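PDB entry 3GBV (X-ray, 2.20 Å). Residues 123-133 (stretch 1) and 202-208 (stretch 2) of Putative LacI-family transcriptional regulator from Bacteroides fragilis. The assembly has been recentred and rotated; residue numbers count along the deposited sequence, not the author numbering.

Stretch 1 (123-133) FAARMLMLLAV
Stretch 2, residues 202-208: KHGITFN

The last turns of a helix, which enters stretch 1 from earlier in the chain, pack against a short extended segment that runs almost the opposite way: the axes of helix 123-131 and strand 203-206 come within 9.0 Å, with 160° between their N-to-C directions. The CA atoms of A132 and H203 are nearest, 6.2 Å apart, and the contact then runs back up the helix as the strand advances. It buries 333 Å² in total and contains no hydrogen bond between the stretches; the contacts described here are van der Waals packing.

H203 contributes most. With phi/psi of -131/143 and chi1 m (chi2 107°), its CB points toward the helix, and one face of its ring is covered by A132 N and L131 C. A132 CB is 3.2 Å from H203 ND1, and L131 O is 3.2 Å from H203 CE1. L131 O also lies 3.3 Å from H203 NE2, but the angle is too poor for a hydrogen bond. Within stretch 1, A132 N donates to L128 O (2.8 Å), keeping this backbone tied to the preceding turn although A132 itself (-104/32) has left the helix.

L128, helical at -66/-40 with chi1 t and chi2 p, spans the middle of the contact. Its CD1 sits 3.5 Å from G204 O and 4.2 Å from H203 CB, while its CD2 reaches I205 CG2 at 4.3 Å. G204 (-146/175) thus contributes backbone here.

I205 (-157/150, chi1 and chi2 both t) points toward the helix and extends its CD1 to 3.7 Å from A124 CB, one helical turn before L128. Beyond it, F207 (chi1 m, chi2 -68°) starts sideways, yet its ring swings nearer, placing CE1 4.4 Å from A124 CB, which lies at the ring edge.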

# COMPACT_ATOMS: atom_id res chain seq x y z
N PHE A 123 11.73 8.81 -0.13
CA PHE A 123 11.04 7.86 -1.01
C PHE A 123 10.43 8.59 -2.21
O PHE A 123 10.48 8.09 -3.34
CB PHE A 123 9.93 7.15 -0.24
CG PHE A 123 8.98 6.36 -1.11
CD1 PHE A 123 9.27 5.06 -1.50
CD2 PHE A 123 7.78 6.92 -1.53
CE1 PHE A 123 8.38 4.32 -2.29
CE2 PHE A 123 6.88 6.19 -2.32
CZ PHE A 123 7.18 4.90 -2.70
N ALA A 124 9.84 9.75 -1.94
CA ALA A 124 9.20 10.56 -2.98
C ALA A 124 10.23 10.97 -4.02
O ALA A 124 9.93 11.00 -5.21
CB ALA A 124 8.54 11.79 -2.37
N ALA A 125 11.44 11.26 -3.57
CA ALA A 125 12.53 11.65 -4.45
C ALA A 125 12.89 10.50 -5.38
O ALA A 125 13.06 10.70 -6.58
CB ALA A 125 13.75 12.06 -3.63
N ARG A 126 13.01 9.30 -4.81
CA ARG A 126 13.33 8.10 -5.58
C ARG A 126 12.31 7.93 -6.70
O ARG A 126 12.68 7.75 -7.86
CB ARG A 126 13.31 6.86 -4.67
CG ARG A 126 13.19 5.50 -5.39
CD ARG A 126 14.38 5.22 -6.28
NE ARG A 126 14.24 3.97 -7.03
CZ ARG A 126 14.28 2.74 -6.51
NH1 ARG A 126 14.46 2.57 -5.20
NH2 ARG A 126 14.16 1.68 -7.29
N MSE A 127 11.04 7.99 -6.35
CA MSE A 127 9.97 7.80 -7.34
C MSE A 127 9.94 8.89 -8.41
O MSE A 127 9.66 8.60 -9.58
CB MSE A 127 8.59 7.74 -6.66
CG MSE A 127 8.42 6.61 -5.64
SE MSE A 127 8.85 4.89 -6.46
CE MSE A 127 7.44 4.71 -7.87
N LEU A 128 10.22 10.13 -8.02
CA LEU A 128 10.22 11.22 -8.98
C LEU A 128 11.36 11.05 -9.99
O LEU A 128 11.19 11.32 -11.19
CB LEU A 128 10.38 12.57 -8.28
CG LEU A 128 10.36 13.76 -9.25
CD1 LEU A 128 8.93 14.00 -9.70
CD2 LEU A 128 10.92 15.00 -8.57
N MSE A 129 12.51 10.61 -9.51
CA MSE A 129 13.68 10.42 -10.37
C MSE A 129 13.56 9.24 -11.32
O MSE A 129 14.31 9.15 -12.29
CB MSE A 129 14.93 10.29 -9.51
CG MSE A 129 15.27 11.58 -8.81
SE MSE A 129 15.47 13.00 -10.18
CE MSE A 129 13.88 14.05 -10.06
N LEU A 130 12.64 8.33 -11.03
CA LEU A 130 12.38 7.17 -11.88
C LEU A 130 11.64 7.73 -13.10
O LEU A 130 11.73 7.21 -14.21
CB LEU A 130 11.47 6.16 -11.16
CG LEU A 130 10.91 5.01 -12.03
CD1 LEU A 130 12.03 4.01 -12.31
CD2 LEU A 130 9.74 4.32 -11.33
N LEU A 131 10.90 8.80 -12.83
CA LEU A 131 10.09 9.52 -13.80
C LEU A 131 10.92 10.55 -14.59
O LEU A 131 10.77 10.67 -15.81
CB LEU A 131 8.99 10.26 -13.05
CG LEU A 131 7.52 10.19 -13.43
CD1 LEU A 131 7.03 8.76 -13.42
CD2 LEU A 131 6.73 11.02 -12.43
N ALA A 132 11.79 11.27 -13.88
CA ALA A 132 12.61 12.32 -14.49
C ALA A 132 14.06 11.93 -14.71
O ALA A 132 14.94 12.79 -14.67
CB ALA A 132 12.55 13.56 -13.64
N VAL A 133 14.30 10.65 -14.98
CA VAL A 133 15.64 10.13 -15.19
C VAL A 133 16.63 11.16 -15.74
O VAL A 133 17.54 11.60 -15.02
CB VAL A 133 15.62 8.94 -16.16
CG1 VAL A 133 16.71 7.95 -15.77
CG2 VAL A 133 14.24 8.28 -16.15
N LYS A 202 9.75 19.45 -16.89
CA LYS A 202 8.75 18.43 -17.22
C LYS A 202 8.22 17.60 -16.04
O LYS A 202 7.20 16.92 -16.17
CB LYS A 202 9.32 17.49 -18.29
CG LYS A 202 9.79 18.23 -19.54
CD LYS A 202 10.62 17.35 -20.46
CE LYS A 202 9.77 16.53 -21.39
NZ LYS A 202 8.80 15.66 -20.66
N HIS A 203 8.91 17.64 -14.91
CA HIS A 203 8.47 16.88 -13.75
C HIS A 203 8.42 17.71 -12.47
O HIS A 203 9.28 18.57 -12.24
CB HIS A 203 9.36 15.66 -13.56
CG HIS A 203 9.23 14.67 -14.68
ND1 HIS A 203 10.22 14.48 -15.63
CD2 HIS A 203 8.22 13.84 -15.02
CE1 HIS A 203 9.81 13.59 -16.51
NE2 HIS A 203 8.60 13.18 -16.17
N GLY A 204 7.41 17.45 -11.64
CA GLY A 204 7.26 18.19 -10.40
C GLY A 204 6.69 17.38 -9.25
O GLY A 204 6.30 16.23 -9.43
N ILE A 205 6.64 17.99 -8.07
CA ILE A 205 6.14 17.33 -6.88
C ILE A 205 5.67 18.34 -5.85
O ILE A 205 6.17 19.46 -5.80
CB ILE A 205 7.26 16.45 -6.24
CG1 ILE A 205 6.75 15.74 -4.99
CG2 ILE A 205 8.47 17.32 -5.87
CD1 ILE A 205 7.74 14.73 -4.44
N THR A 206 4.68 17.94 -5.04
CA THR A 206 4.17 18.78 -3.96
C THR A 206 4.08 17.90 -2.70
O THR A 206 3.88 16.69 -2.80
CB THR A 206 2.76 19.34 -4.27
OG1 THR A 206 2.42 20.30 -3.26
CG2 THR A 206 1.71 18.24 -4.27
N PHE A 207 4.24 18.51 -1.53
CA PHE A 207 4.19 17.75 -0.29
C PHE A 207 2.93 18.00 0.52
O PHE A 207 2.75 17.42 1.58
CB PHE A 207 5.43 18.03 0.56
CG PHE A 207 6.70 17.63 -0.12
CD1 PHE A 207 6.99 16.29 -0.34
CD2 PHE A 207 7.57 18.60 -0.59
CE1 PHE A 207 8.13 15.92 -1.05
CE2 PHE A 207 8.72 18.25 -1.30
CZ PHE A 207 9.00 16.91 -1.53
N ASN A 208 2.07 18.88 0.02
CA ASN A 208 0.82 19.12 0.71
C ASN A 208 -0.13 18.16 0.02
O ASN A 208 0.29 17.43 -0.87
CB ASN A 208 0.37 20.59 0.59
CG ASN A 208 0.29 21.08 -0.85
OD1 ASN A 208 -0.50 20.57 -1.65
ND2 ASN A 208 1.09 22.09 -1.17